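Amidohydrolase (Staphylococcus aureus, PDB 3NUR) is a putative metal-dependent amidohydrolase with a TIM-barrel fold, probably hydrolysing a carbon-nitrogen bond in a substrate not yet identified. Local coordinates at residues P210-T213 / A214-A218; A144-F147 / E148-I151. One frame throughout, in Å; residues are numbered along the deposited sequence.

Contact 1. Residues P210-T213 / A214-A218; sequences PEVT and AATFA
A214 N donates to P210 O at 3.1 Å with an N-H...O angle of 161°, which starts a ladder of main-chain hydrogen bonds from the residue just before the helix. Three more follow in the same i+4 to i series, A215 N to E211 O, T216 N to V212 O and F217 N to T213 O, all between 2.9 and 3.1 Å. Together the four join 210-213 to 214-218 as one short helix.

One side-chain hydrogen bond adds to this set. T216 OG1 donates to V212 O over 3.1 Å, so this carbonyl oxygen is gripped by two donors from one residue, the amide and the hydroxyl. The torsion explains it: chi1 of 62° puts OG1 between the backbone N and the carbonyl carbon, turned back along the helix to the preceding turn. Polar contact at E211 leads off the helix instead, OE2 being hydrogen-bonded to the Y201 hydroxyl.

Apolar contact across the turn is slight. CG2 of V212 and CG2 of T216 come no nearer than 4.4 Å. The CB of F217 rests 3.1 Å from T213 O, but with CG anti to the backbone N (chi1 -179°) the ring swings off to meet Y205 edge-to-face. A214, the buried residue of the touching set, turns its methyl to Y201.

The pattern is that of a helix N-terminus, with P210 at the N-cap position and a threonine hydroxyl folded onto the i-4 carbonyl, in a short peripheral helix packed against helix 198-205.

Contact 2. Residues A144-F147 / E148-I151; sequences AREF and ERCI
E146 OE2 is gripped by two donors: R149 NH1, 2.8 Å away on its syn lone pair, and N115 ND2 of helix 104-124, also hydrogen-bonded to it. The other carboxylate oxygen, E146 OE1, takes R149 NE at 2.7 Å with an N-H...O angle of 172°, so the guanidinium meets the carboxylate side-on in a salt bridge, one nitrogen to each oxygen. NE approaches OE1 on the syn side but 29° out of the carboxylate plane, while OE1 lies almost in the guanidinium plane; the two planes are 34° apart, a twisted rather than coplanar pair. E146 bends at chi2 and R149 at chi3, which brings the two ends together alongside each other. D116, also of helix 104-124, forms a salt bridge with R149 NH2, extending the charge pairing beyond this helix.

F147 and I151 lie side by side, I151 CD1 sitting at the ring edge 4.0 Å from F147 CE1. The main chain beneath is regular, with C150 N bonded to E146 O at 2.9 Å.

Helix 140-152, which connects strands 129-131 and 159-162 of the TIM barrel, has E146, R149 and C150 against helix 104-124 and A144, F147 and I151 against helix 176-185.

Overall arrangement
Both contacts lie along one short run of helix, about two turns long, and they fall on opposite sides of the chain's centre. Contact 1 lies about 24 Å from that centre and contact 2 about 17 Å, measured centre to centre. Their own centres are about 37 Å apart and their nearest atoms about 25 Å, so neither touches the other. Contact 2 comes first in sequence, on a helix between strands 129-131 and 159-162; contact 1 follows strand 189-192, which ends at H192. That histidine, with E28, H30 and D316, forms the calcium site. None of the four ligands belongs to either contact, so neither supplies a metal-binding side chain.

Contact 1. Residues P210-T213 / A214-A218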
ATOM      1  N   PRO A 210     -18.436   6.053 -23.610  1.00 12.08           N
ATOM      2  CA  PRO A 210     -18.804   4.673 -23.280  1.00 12.24           C
ATOM      3  C   PRO A 210     -18.591   4.261 -21.838  1.00 16.64           C
ATOM      4  O   PRO A 210     -17.772   4.842 -21.116  1.00 15.34           O
ATOM      5  CB  PRO A 210     -17.956   3.828 -24.254  1.00 13.81           C
ATOM      6  CG  PRO A 210     -17.669   4.744 -25.391  1.00 18.06           C
ATOM      7  CD  PRO A 210     -17.475   6.079 -24.745  1.00 14.18           C
ATOM      8  N   GLU A 211     -19.361   3.254 -21.420  1.00 13.95           N
ATOM      9  CA  GLU A 211     -19.287   2.710 -20.071  1.00 14.08           C
ATOM     10  C   GLU A 211     -17.919   2.169 -19.742  1.00 15.77           C
ATOM     11  O   GLU A 211     -17.481   2.353 -18.610  1.00 14.73           O
ATOM     12  CB  GLU A 211     -20.367   1.638 -19.836  1.00 16.09           C
ATOM     13  CG  GLU A 211     -20.628   1.358 -18.356  1.00 27.88           C
ATOM     14  CD  GLU A 211     -21.259   2.462 -17.514  1.00 57.59           C
ATOM     15  OE1 GLU A 211     -21.605   3.533 -18.066  1.00 60.09           O
ATOM     16  OE2 GLU A 211     -21.418   2.244 -16.289  1.00 50.72           O
ATOM     17  N   VAL A 212     -17.244   1.501 -20.705  1.00 12.13           N
ATOM     18  CA  VAL A 212     -15.891   0.981 -20.467  1.00 12.49           C
ATOM     19  C   VAL A 212     -14.936   2.131 -20.136  1.00 14.35           C
ATOM     20  O   VAL A 212     -14.039   1.952 -19.311  1.00 14.26           O
ATOM     21  CB  VAL A 212     -15.340   0.056 -21.592  1.00 16.55           C
ATOM     22  CG1 VAL A 212     -15.273   0.772 -22.939  1.00 16.10           C
ATOM     23  CG2 VAL A 212     -13.986  -0.550 -21.220  1.00 16.29           C
ATOM     24  N   THR A 213     -15.132   3.294 -20.792  1.00  8.47           N
ATOM     25  CA  THR A 213     -14.337   4.501 -20.534  1.00  8.26           C
ATOM     26  C   THR A 213     -14.601   4.986 -19.104  1.00 11.84           C
ATOM     27  O   THR A 213     -13.659   5.261 -18.371  1.00 11.82           O
ATOM     28  CB  THR A 213     -14.595   5.578 -21.600  1.00 10.95           C
ATOM     29  OG1 THR A 213     -14.092   5.097 -22.844  1.00 14.45           O
ATOM     30  CG2 THR A 213     -13.909   6.908 -21.277  1.00 12.18           C
ATOM     31  N   ALA A 214     -15.879   5.095 -18.714  1.00  9.62           N
ATOM     32  CA  ALA A 214     -16.242   5.537 -17.370  1.00  9.85           C
ATOM     33  C   ALA A 214     -15.639   4.590 -16.312  1.00 13.35           C
ATOM     34  O   ALA A 214     -15.094   5.063 -15.318  1.00 10.99           O
ATOM     35  CB  ALA A 214     -17.765   5.560 -17.235  1.00 11.00           C
ATOM     36  N   ALA A 215     -15.738   3.264 -16.524  1.00 10.17           N
ATOM     37  CA  ALA A 215     -15.233   2.296 -15.536  1.00 10.47           C
ATOM     38  C   ALA A 215     -13.717   2.367 -15.350  1.00 13.55           C
ATOM     39  O   ALA A 215     -13.245   2.322 -14.209  1.00 12.63           O
ATOM     40  CB  ALA A 215     -15.652   0.871 -15.910  1.00 11.76           C
ATOM     41  N   THR A 216     -12.947   2.436 -16.460  1.00 10.23           N
ATOM     42  CA  THR A 216     -11.486   2.520 -16.348  1.00  9.58           C
ATOM     43  C   THR A 216     -11.075   3.894 -15.751  1.00 11.79           C
ATOM     44  O   THR A 216     -10.164   3.968 -14.930  1.00 11.25           O
ATOM     45  CB  THR A 216     -10.793   2.173 -17.666  1.00 11.35           C
ATOM     46  OG1 THR A 216     -11.189   3.121 -18.668  1.00 11.16           O
ATOM     47  CG2 THR A 216     -11.069   0.723 -18.123  1.00  9.94           C
ATOM     48  N   PHE A 217     -11.779   4.968 -16.145  1.00  9.32           N
ATOM     49  CA  PHE A 217     -11.564   6.321 -15.628  1.00  7.83           C
ATOM     50  C   PHE A 217     -11.745   6.323 -14.089  1.00 10.25           C
ATOM     51  O   PHE A 217     -10.885   6.839 -13.357  1.00  9.77           O
ATOM     52  CB  PHE A 217     -12.549   7.289 -16.319  1.00  8.71           C
ATOM     53  CG  PHE A 217     -12.504   8.762 -15.950  1.00  8.99           C
ATOM     54  CD1 PHE A 217     -11.364   9.324 -15.377  1.00 10.63           C
ATOM     55  CD2 PHE A 217     -13.553   9.608 -16.289  1.00  8.33           C
ATOM     56  CE1 PHE A 217     -11.333  10.674 -15.041  1.00 10.20           C
ATOM     57  CE2 PHE A 217     -13.504  10.977 -15.988  1.00 11.70           C
ATOM     58  CZ  PHE A 217     -12.389  11.502 -15.386  1.00  9.58           C
ATOM     59  N   ALA A 218     -12.806   5.667 -13.604  1.00  7.46           N
ATOM     60  CA  ALA A 218     -13.109   5.569 -12.167  1.00  7.22           C
ATOM     61  C   ALA A 218     -12.107   4.722 -11.415  1.00 10.86           C
ATOM     62  O   ALA A 218     -11.946   4.908 -10.214  1.00 10.07           O
ATOM     63  CB  ALA A 218     -14.494   4.967 -11.974  1.00  7.66           C
TER

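Contact 2. Residues A144-F147 / E148-I151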
ATOM      1  N   ALA A 144      -7.706  -5.435  14.669  1.00 11.89           N
ATOM      2  CA  ALA A 144      -6.546  -5.136  15.516  1.00 12.16           C
ATOM      3  C   ALA A 144      -5.967  -6.418  16.148  1.00 14.39           C
ATOM      4  O   ALA A 144      -4.754  -6.552  16.240  1.00 13.15           O
ATOM      5  CB  ALA A 144      -6.916  -4.119  16.597  1.00 12.86           C
ATOM      6  N   ARG A 145      -6.827  -7.375  16.546  1.00 12.63           N
ATOM      7  CA  ARG A 145      -6.368  -8.657  17.113  1.00 12.65           C
ATOM      8  C   ARG A 145      -5.705  -9.522  16.029  1.00 16.36           C
ATOM      9  O   ARG A 145      -4.675 -10.150  16.286  1.00 16.03           O
ATOM     10  CB  ARG A 145      -7.544  -9.425  17.766  1.00 15.61           C
ATOM     11  CG  ARG A 145      -8.086  -8.752  19.036  1.00 25.27           C
ATOM     12  CD  ARG A 145      -8.967  -9.680  19.884  1.00 33.73           C
ATOM     13  NE  ARG A 145     -10.066 -10.267  19.115  1.00 37.17           N
ATOM     14  CZ  ARG A 145     -11.267  -9.712  18.966  1.00 50.18           C
ATOM     15  NH1 ARG A 145     -11.549  -8.558  19.556  1.00 36.51           N
ATOM     16  NH2 ARG A 145     -12.193 -10.306  18.226  1.00 35.61           N
ATOM     17  N   GLU A 146      -6.258  -9.515  14.805  1.00 13.26           N
ATOM     18  CA  GLU A 146      -5.657 -10.254  13.680  1.00 12.91           C
ATOM     19  C   GLU A 146      -4.322  -9.628  13.266  1.00 13.62           C
ATOM     20  O   GLU A 146      -3.406 -10.339  12.872  1.00 11.63           O
ATOM     21  CB  GLU A 146      -6.614 -10.334  12.482  1.00 13.83           C
ATOM     22  CG  GLU A 146      -6.100 -11.158  11.300  1.00 17.62           C
ATOM     23  CD  GLU A 146      -5.760 -12.624  11.544  1.00 19.91           C
ATOM     24  OE1 GLU A 146      -5.981 -13.121  12.675  1.00 20.15           O
ATOM     25  OE2 GLU A 146      -5.316 -13.293  10.584  1.00 18.03           O
ATOM     26  N   PHE A 147      -4.218  -8.307  13.375  1.00 10.76           N
ATOM     27  CA  PHE A 147      -2.985  -7.571  13.087  1.00 10.43           C
ATOM     28  C   PHE A 147      -1.880  -8.053  14.042  1.00 15.56           C
ATOM     29  O   PHE A 147      -0.776  -8.382  13.599  1.00 14.04           O
ATOM     30  CB  PHE A 147      -3.214  -6.052  13.280  1.00 11.06           C
ATOM     31  CG  PHE A 147      -2.294  -5.091  12.551  1.00 10.67           C
ATOM     32  CD1 PHE A 147      -1.135  -5.543  11.922  1.00 13.18           C
ATOM     33  CD2 PHE A 147      -2.599  -3.734  12.478  1.00 11.63           C
ATOM     34  CE1 PHE A 147      -0.284  -4.650  11.246  1.00 13.40           C
ATOM     35  CE2 PHE A 147      -1.762  -2.846  11.793  1.00 13.84           C
ATOM     36  CZ  PHE A 147      -0.602  -3.305  11.186  1.00 12.14           C
ATOM     37  N   GLU A 148      -2.190  -8.087  15.347  1.00 14.37           N
ATOM     38  CA  GLU A 148      -1.273  -8.527  16.399  1.00 14.78           C
ATOM     39  C   GLU A 148      -0.856  -9.976  16.144  1.00 16.24           C
ATOM     40  O   GLU A 148       0.336 -10.290  16.283  1.00 15.09           O
ATOM     41  CB  GLU A 148      -1.921  -8.356  17.795  1.00 16.71           C
ATOM     42  CG  GLU A 148      -0.989  -8.677  18.966  1.00 31.41           C
ATOM     43  CD  GLU A 148      -0.927 -10.127  19.430  1.00 59.94           C
ATOM     44  OE1 GLU A 148      -1.972 -10.817  19.403  1.00 61.38           O
ATOM     45  OE2 GLU A 148       0.171 -10.565  19.842  1.00 56.06           O
ATOM     46  N   ARG A 149      -1.825 -10.848  15.757  1.00 12.54           N
ATOM     47  CA  ARG A 149      -1.558 -12.264  15.470  1.00 12.37           C
ATOM     48  C   ARG A 149      -0.587 -12.392  14.294  1.00 16.16           C
ATOM     49  O   ARG A 149       0.370 -13.147  14.383  1.00 14.25           O
ATOM     50  CB  ARG A 149      -2.856 -13.039  15.189  1.00 13.19           C
ATOM     51  CG  ARG A 149      -2.641 -14.536  15.037  1.00 15.10           C
ATOM     52  CD  ARG A 149      -3.920 -15.261  14.710  1.00 17.98           C
ATOM     53  NE  ARG A 149      -4.298 -15.143  13.302  1.00 17.21           N
ATOM     54  CZ  ARG A 149      -3.959 -16.011  12.357  1.00 25.93           C
ATOM     55  NH1 ARG A 149      -4.389 -15.847  11.118  1.00 16.42           N
ATOM     56  NH2 ARG A 149      -3.173 -17.044  12.642  1.00 19.99           N
ATOM     57  N   CYS A 150      -0.808 -11.621  13.216  1.00 12.50           N
ATOM     58  CA  CYS A 150       0.055 -11.643  12.038  1.00 11.02           C
ATOM     59  C   CYS A 150       1.479 -11.265  12.382  1.00 12.35           C
ATOM     60  O   CYS A 150       2.411 -11.924  11.930  1.00 12.39           O
ATOM     61  CB  CYS A 150      -0.511 -10.733  10.951  1.00 10.69           C
ATOM     62  SG  CYS A 150      -1.949 -11.425  10.105  1.00 14.23           S
ATOM     63  N   ILE A 151       1.651 -10.206  13.177  1.00  9.07           N
ATOM     64  CA  ILE A 151       2.977  -9.736  13.526  1.00 10.22           C
ATOM     65  C   ILE A 151       3.655 -10.687  14.487  1.00 17.51           C
ATOM     66  O   ILE A 151       4.741 -11.169  14.186  1.00 16.29           O
ATOM     67  CB  ILE A 151       2.975  -8.247  14.005  1.00 12.59           C
ATOM     68  CG1 ILE A 151       2.291  -7.280  12.987  1.00 12.74           C
ATOM     69  CG2 ILE A 151       4.385  -7.753  14.410  1.00 14.85           C
ATOM     70  CD1 ILE A 151       2.584  -7.402  11.493  1.00 16.34           C
TER